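PDB 1UZ5: 402AA LONG hypothetical molybdopterin biosynthesis MOEA protein from Pyrococcus horikoshii, which probably catalyses the insertion of molybdate into adenylyl-molybdopterin, releasing AMP, in molybdenum cofactor biosynthesis. Local coordinates for residues Glu26-Pro29 with Gly35-Ala38; Glu157-Lys162 with Asn173-Phe178. All coordinates share one frame; numbering follows the deposited sequence.

Interaction 1: Glu26-Pro29 with Gly35-Ala38; sequences EEVP and GRIA
Where the backbones come nearest each other, the CA atoms of Val28 and Arg36 still lie 9.3 Å apart, so the two segments are joined by side chains. This is a salt bridge from strand 25-29, paired antiparallel with strand 174-178 in a two-stranded sheet, to the loop that follows it in the MoeA N-terminal region. Arg36 NH2 donates to Glu26 OE2 over 2.7 Å in a nearly straight bond (N-H...O 171°). The carboxylate oxygen sits at the edge of the guanidinium, close to its plane, whereas the donor arrives from above the carboxylate plane, 41° out of it. Arg36 sets out toward the strand, and with CG anti to the carbonyl carbon (chi1 -58°), bends at chi2 and chi3 then turn its guanidinium aside to meet the Glu26 carboxylate. Its NH1 passes obliquely by the methyl CG1 of buried Val28 at 4.0 Å. NH2 also bonds to Phe178 O on the partner strand, so the guanidinium links the loop to both strands. A methionine in place of Arg36 would probably cost the Glu26 carboxylate this close partner and the Phe178 carbonyl this donor. A water closes the ring of contacts at the guanidinium edge, accepting from Arg36 NH1 at 2.7 Å and donating to Glu26 OE2 at 2.9 Å.

Interaction 2: Glu157-Lys162 with Asn173-Phe178; sequences ERLGFK and NKVKVF. With SO4 (sulfate ion), chain C.
Leu159 sets a single methyl, CD1, against two valines of strand 174-178, lying 4.2 Å from Val175 CG1 and 4.1 Å from Val177 CG1. Two residues apart, the valines present their methyls on the same side of the strand, and all three side chains are buried, making a small apolar contact. The leucine reaches them because CG stands anti to the carbonyl carbon (chi1 -54°), while Val177 places CG1 beside its own backbone N. Behind them, backbone hydrogen bonds join Leu159 to Gly35 and Arg36, holding its main chain beside the loop 35-38. One residue earlier, Arg158 N points straight at a sulfate, donating to O2 at 2.7 Å with an angle of 179°; Arg325 and Lys328 also bind this ion, which probably came from the crystallisation liquor. On the other flank Gly160 is the N-cap of helix 161-169. Its amide is taken by Gln163 OE1, the half of a capping box that a glycine N-cap can still form. Leu159 also touches Thr164 of that helix, and Val175 packs on Val28, so the contact lies where the helix N terminus approaches the two-stranded sheet 25-29/174-178.

Overall arrangement
From the N terminus, strand 25-29 comes first, and interaction 1 closes the five-residue loop that follows it. The chain then leaves for the mixed six-stranded sheet built from strands between 58 and 129 and returns at 157-162, where interaction 2 closes a second loop, around helix 161-169. The two contacts are therefore in series, neither nested nor crossed, yet their centres lie about 5 Å apart. Probable hydrogen bonds stitch them together: Glu26 O to Val177 N, 2.8 Å, within the shared sheet, and Arg36 O to Leu159 N, 2.9 Å, between the outgoing and returning chain. Strand 174-178 finally leads toward strand 182-188 of the probable molybdopterin-binding domain.

Interaction 1: Glu26-Pro29 with Gly35-Ala38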
ATOM      1  N   GLU A  26      13.945  -8.398   1.547  1.00 27.79           N
ATOM      2  CA  GLU A  26      14.755  -8.690   0.373  1.00 32.13           C
ATOM      3  C   GLU A  26      14.944  -7.413  -0.439  1.00 28.91           C
ATOM      4  O   GLU A  26      14.147  -6.475  -0.343  1.00 31.41           O
ATOM      5  CB  GLU A  26      14.088  -9.754  -0.507  1.00 38.30           C
ATOM      6  CG  GLU A  26      12.892  -9.254  -1.292  1.00 30.15           C
ATOM      7  CD  GLU A  26      12.390 -10.264  -2.311  1.00 45.03           C
ATOM      8  OE1 GLU A  26      13.184 -10.692  -3.174  1.00 47.00           O
ATOM      9  OE2 GLU A  26      11.197 -10.626  -2.254  1.00 42.88           O
ATOM     10  N   GLU A  27      15.999  -7.375  -1.238  1.00 32.33           N
ATOM     11  CA  GLU A  27      16.246  -6.205  -2.061  1.00 36.73           C
ATOM     12  C   GLU A  27      15.919  -6.537  -3.497  1.00 32.66           C
ATOM     13  O   GLU A  27      16.323  -7.573  -4.016  1.00 35.76           O
ATOM     14  CB  GLU A  27      17.703  -5.749  -1.959  1.00 48.10           C
ATOM     15  CG  GLU A  27      18.095  -5.211  -0.595  1.00 61.59           C
ATOM     16  CD  GLU A  27      19.360  -4.380  -0.644  1.00 74.40           C
ATOM     17  OE1 GLU A  27      20.382  -4.877  -1.167  1.00 78.61           O
ATOM     18  OE2 GLU A  27      19.333  -3.230  -0.160  1.00 75.91           O
ATOM     19  N   VAL A  28      15.173  -5.653  -4.139  1.00 25.31           N
ATOM     20  CA  VAL A  28      14.807  -5.854  -5.531  1.00 28.29           C
ATOM     21  C   VAL A  28      15.223  -4.612  -6.304  1.00 28.34           C
ATOM     22  O   VAL A  28      15.273  -3.522  -5.738  1.00 22.81           O
ATOM     23  CB  VAL A  28      13.286  -6.029  -5.683  1.00 30.13           C
ATOM     24  CG1 VAL A  28      12.826  -7.294  -4.953  1.00 29.20           C
ATOM     25  CG2 VAL A  28      12.574  -4.799  -5.128  1.00 23.62           C
ATOM     26  N   PRO A  29      15.538  -4.765  -7.599  1.00 31.23           N
ATOM     27  CA  PRO A  29      15.938  -3.617  -8.418  1.00 31.36           C
ATOM     28  C   PRO A  29      14.761  -2.646  -8.404  1.00 36.99           C
ATOM     29  O   PRO A  29      13.626  -3.059  -8.164  1.00 33.78           O
ATOM     30  CB  PRO A  29      16.147  -4.229  -9.800  1.00 25.54           C
ATOM     31  CG  PRO A  29      16.496  -5.658  -9.500  1.00 36.96           C
ATOM     32  CD  PRO A  29      15.550  -6.008  -8.388  1.00 26.61           C
ATOM     33  N   GLY A  35       4.429  -2.199  -6.832  1.00 26.47           N
ATOM     34  CA  GLY A  35       3.539  -3.123  -6.156  1.00 31.43           C
ATOM     35  C   GLY A  35       4.052  -3.675  -4.835  1.00 32.91           C
ATOM     36  O   GLY A  35       3.261  -4.138  -4.014  1.00 34.50           O
ATOM     37  N   ARG A  36       5.363  -3.633  -4.617  1.00 26.49           N
ATOM     38  CA  ARG A  36       5.938  -4.148  -3.378  1.00 24.65           C
ATOM     39  C   ARG A  36       5.760  -3.180  -2.209  1.00 23.80           C
ATOM     40  O   ARG A  36       5.403  -2.018  -2.395  1.00 22.81           O
ATOM     41  CB  ARG A  36       7.421  -4.473  -3.578  1.00 21.09           C
ATOM     42  CG  ARG A  36       7.684  -5.479  -4.693  1.00 21.52           C
ATOM     43  CD  ARG A  36       7.011  -6.829  -4.405  1.00 23.91           C
ATOM     44  NE  ARG A  36       7.587  -7.513  -3.247  1.00 18.73           N
ATOM     45  CZ  ARG A  36       8.571  -8.408  -3.322  1.00 21.59           C
ATOM     46  NH1 ARG A  36       9.091  -8.733  -4.498  1.00 25.44           N
ATOM     47  NH2 ARG A  36       9.035  -8.983  -2.221  1.00 23.44           N
ATOM     48  N   ILE A  37       5.999  -3.676  -0.999  1.00 28.22           N
ATOM     49  CA  ILE A  37       5.850  -2.878   0.212  1.00 25.96           C
ATOM     50  C   ILE A  37       7.219  -2.566   0.816  1.00 25.47           C
ATOM     51  O   ILE A  37       7.993  -3.481   1.100  1.00 23.57           O
ATOM     52  CB  ILE A  37       5.022  -3.640   1.274  1.00 26.08           C
ATOM     53  CG1 ILE A  37       3.677  -4.076   0.684  1.00 29.95           C
ATOM     54  CG2 ILE A  37       4.813  -2.761   2.496  1.00 23.44           C
ATOM     55  CD1 ILE A  37       2.790  -2.939   0.252  1.00 30.17           C
ATOM     56  N   ALA A  38       7.505  -1.281   1.017  1.00 23.79           N
ATOM     57  CA  ALA A  38       8.785  -0.855   1.590  1.00 25.15           C
ATOM     58  C   ALA A  38       8.987  -1.454   2.982  1.00 25.66           C
ATOM     59  O   ALA A  38       8.139  -1.299   3.861  1.00 25.53           O
ATOM     60  CB  ALA A  38       8.838   0.679   1.667  1.00 22.14           C
TER
HETATM   61  O   HOH W   1      10.796 -10.790  -5.145  1.00 50.56           O

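Interaction 2: Glu157-Lys162 with Asn173-Phe178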
ATOM      1  N   GLU A 157       4.810   1.328   3.237  1.00 27.32           N
ATOM      2  CA  GLU A 157       4.178   2.026   2.129  1.00 27.32           C
ATOM      3  C   GLU A 157       4.263   1.196   0.860  1.00 24.20           C
ATOM      4  O   GLU A 157       5.285   0.561   0.600  1.00 22.86           O
ATOM      5  CB  GLU A 157       4.858   3.374   1.890  1.00 30.56           C
ATOM      6  CG  GLU A 157       4.113   4.275   0.922  1.00 32.01           C
ATOM      7  CD  GLU A 157       4.823   5.603   0.698  1.00 44.19           C
ATOM      8  OE1 GLU A 157       5.514   6.069   1.628  1.00 33.56           O
ATOM      9  OE2 GLU A 157       4.679   6.188  -0.396  1.00 38.57           O
ATOM     10  N   ARG A 158       3.187   1.191   0.077  1.00 23.14           N
ATOM     11  CA  ARG A 158       3.179   0.456  -1.182  1.00 24.97           C
ATOM     12  C   ARG A 158       3.869   1.326  -2.226  1.00 22.70           C
ATOM     13  O   ARG A 158       3.645   2.532  -2.268  1.00 22.35           O
ATOM     14  CB  ARG A 158       1.746   0.171  -1.638  1.00 28.82           C
ATOM     15  CG  ARG A 158       1.672  -0.640  -2.932  1.00 38.83           C
ATOM     16  CD  ARG A 158       0.228  -0.854  -3.382  1.00 47.52           C
ATOM     17  NE  ARG A 158      -0.552  -1.655  -2.437  1.00 54.75           N
ATOM     18  CZ  ARG A 158      -0.424  -2.970  -2.272  1.00 57.44           C
ATOM     19  NH1 ARG A 158       0.459  -3.653  -2.990  1.00 55.58           N
ATOM     20  NH2 ARG A 158      -1.185  -3.604  -1.389  1.00 52.27           N
ATOM     21  N   LEU A 159       4.696   0.722  -3.073  1.00 19.80           N
ATOM     22  CA  LEU A 159       5.395   1.490  -4.097  1.00 20.67           C
ATOM     23  C   LEU A 159       4.596   1.612  -5.390  1.00 20.89           C
ATOM     24  O   LEU A 159       4.543   0.674  -6.188  1.00 27.20           O
ATOM     25  CB  LEU A 159       6.759   0.862  -4.395  1.00 16.66           C
ATOM     26  CG  LEU A 159       7.684   0.635  -3.193  1.00 21.30           C
ATOM     27  CD1 LEU A 159       8.930  -0.109  -3.646  1.00 19.16           C
ATOM     28  CD2 LEU A 159       8.055   1.966  -2.559  1.00 21.31           C
ATOM     29  N   GLY A 160       3.964   2.769  -5.577  1.00 25.11           N
ATOM     30  CA  GLY A 160       3.204   3.036  -6.786  1.00 24.96           C
ATOM     31  C   GLY A 160       4.160   3.674  -7.785  1.00 30.26           C
ATOM     32  O   GLY A 160       5.334   3.861  -7.455  1.00 21.79           O
ATOM     33  N   PHE A 161       3.688   4.035  -8.977  1.00 19.98           N
ATOM     34  CA  PHE A 161       4.588   4.615  -9.973  1.00 24.90           C
ATOM     35  C   PHE A 161       5.244   5.914  -9.514  1.00 24.33           C
ATOM     36  O   PHE A 161       6.342   6.241  -9.958  1.00 24.65           O
ATOM     37  CB  PHE A 161       3.886   4.819 -11.332  1.00 27.59           C
ATOM     38  CG  PHE A 161       2.961   6.006 -11.387  1.00 24.75           C
ATOM     39  CD1 PHE A 161       1.655   5.915 -10.929  1.00 24.02           C
ATOM     40  CD2 PHE A 161       3.403   7.220 -11.909  1.00 24.51           C
ATOM     41  CE1 PHE A 161       0.798   7.018 -10.990  1.00 30.62           C
ATOM     42  CE2 PHE A 161       2.559   8.324 -11.973  1.00 25.84           C
ATOM     43  CZ  PHE A 161       1.251   8.223 -11.513  1.00 30.75           C
ATOM     44  N   LYS A 162       4.585   6.646  -8.622  1.00 21.94           N
ATOM     45  CA  LYS A 162       5.157   7.884  -8.115  1.00 29.91           C
ATOM     46  C   LYS A 162       6.316   7.610  -7.166  1.00 32.25           C
ATOM     47  O   LYS A 162       7.310   8.336  -7.168  1.00 26.97           O
ATOM     48  CB  LYS A 162       4.091   8.719  -7.417  1.00 32.25           C
ATOM     49  CG  LYS A 162       3.238   9.489  -8.392  1.00 35.86           C
ATOM     50  CD  LYS A 162       2.488  10.568  -7.685  1.00 40.89           C
ATOM     51  CE  LYS A 162       1.917  11.562  -8.662  1.00 26.06           C
ATOM     52  NZ  LYS A 162       1.264  12.633  -7.882  1.00 34.99           N
ATOM     53  N   ASN A 173      18.593   2.575  -6.997  1.00 28.46           N
ATOM     54  CA  ASN A 173      18.266   1.539  -7.973  1.00 29.96           C
ATOM     55  C   ASN A 173      17.985   0.173  -7.319  1.00 27.60           C
ATOM     56  O   ASN A 173      17.753  -0.818  -8.008  1.00 33.45           O
ATOM     57  CB  ASN A 173      19.382   1.423  -9.014  1.00 31.47           C
ATOM     58  CG  ASN A 173      20.618   0.759  -8.470  1.00 36.52           C
ATOM     59  OD1 ASN A 173      20.991   0.965  -7.318  1.00 53.98           O
ATOM     60  ND2 ASN A 173      21.274  -0.036  -9.306  1.00 46.50           N
ATOM     61  N   LYS A 174      18.017   0.139  -5.989  1.00 32.02           N
ATOM     62  CA  LYS A 174      17.730  -1.074  -5.219  1.00 32.57           C
ATOM     63  C   LYS A 174      16.924  -0.666  -4.000  1.00 34.26           C
ATOM     64  O   LYS A 174      17.278   0.287  -3.309  1.00 24.86           O
ATOM     65  CB  LYS A 174      19.011  -1.767  -4.757  1.00 35.57           C
ATOM     66  CG  LYS A 174      19.814  -2.408  -5.871  1.00 46.23           C
ATOM     67  CD  LYS A 174      20.884  -3.332  -5.305  1.00 58.65           C
ATOM     68  CE  LYS A 174      21.798  -2.601  -4.330  1.00 70.16           C
ATOM     69  NZ  LYS A 174      22.800  -3.515  -3.714  1.00 81.28           N
ATOM     70  N   VAL A 175      15.843  -1.390  -3.727  1.00 27.80           N
ATOM     71  CA  VAL A 175      15.000  -1.062  -2.588  1.00 20.57           C
ATOM     72  C   VAL A 175      14.671  -2.281  -1.720  1.00 30.55           C
ATOM     73  O   VAL A 175      14.442  -3.381  -2.223  1.00 29.88           O
ATOM     74  CB  VAL A 175      13.699  -0.376  -3.074  1.00 26.38           C
ATOM     75  CG1 VAL A 175      12.953  -1.284  -4.038  1.00 34.43           C
ATOM     76  CG2 VAL A 175      12.826  -0.005  -1.884  1.00 31.98           C
ATOM     77  N   LYS A 176      14.673  -2.074  -0.408  1.00 25.31           N
ATOM     78  CA  LYS A 176      14.376  -3.136   0.544  1.00 29.74           C
ATOM     79  C   LYS A 176      12.879  -3.262   0.753  1.00 26.64           C
ATOM     80  O   LYS A 176      12.227  -2.342   1.241  1.00 25.44           O
ATOM     81  CB  LYS A 176      15.053  -2.855   1.884  1.00 29.70           C
ATOM     82  CG  LYS A 176      16.569  -3.033   1.850  1.00 38.32           C
ATOM     83  CD  LYS A 176      17.177  -2.807   3.224  1.00 43.78           C
ATOM     84  CE  LYS A 176      18.671  -3.085   3.209  1.00 53.44           C
ATOM     85  NZ  LYS A 176      19.277  -2.914   4.553  1.00 64.08           N
ATOM     86  N   VAL A 177      12.334  -4.409   0.375  1.00 27.25           N
ATOM     87  CA  VAL A 177      10.905  -4.627   0.527  1.00 25.81           C
ATOM     88  C   VAL A 177      10.640  -5.902   1.320  1.00 25.37           C
ATOM     89  O   VAL A 177      11.504  -6.775   1.429  1.00 23.07           O
ATOM     90  CB  VAL A 177      10.217  -4.724  -0.851  1.00 25.87           C
ATOM     91  CG1 VAL A 177      10.383  -3.411  -1.611  1.00 22.05           C
ATOM     92  CG2 VAL A 177      10.810  -5.872  -1.649  1.00 21.80           C
ATOM     93  N   PHE A 178       9.449  -5.992   1.897  1.00 25.80           N
ATOM     94  CA  PHE A 178       9.083  -7.174   2.664  1.00 28.84           C
ATOM     95  C   PHE A 178       8.872  -8.330   1.705  1.00 22.89           C
ATOM     96  O   PHE A 178       8.328  -8.146   0.611  1.00 32.33           O
ATOM     97  CB  PHE A 178       7.777  -6.947   3.429  1.00 22.45           C
ATOM     98  CG  PHE A 178       7.919  -6.104   4.658  1.00 27.67           C
ATOM     99  CD1 PHE A 178       8.677  -6.546   5.735  1.00 32.70           C
ATOM    100  CD2 PHE A 178       7.246  -4.890   4.763  1.00 24.74           C
ATOM    101  CE1 PHE A 178       8.760  -5.795   6.901  1.00 32.78           C
ATOM    102  CE2 PHE A 178       7.322  -4.129   5.925  1.00 29.93           C
ATOM    103  CZ  PHE A 178       8.080  -4.585   6.997  1.00 35.49           C
TER
HETATM  104  S   SO4 C1404      -0.210   3.283   1.001  1.00 73.77           S
HETATM  105  O1  SO4 C1404      -0.055   3.947   2.477  1.00 68.46           O
HETATM  106  O2  SO4 C1404       1.004   2.520   0.809  1.00 40.08           O
HETATM  107  O3  SO4 C1404      -1.290   2.547   0.943  1.00 72.81           O
HETATM  108  O4  SO4 C1404      -0.191   4.430   0.129  1.00 77.87           O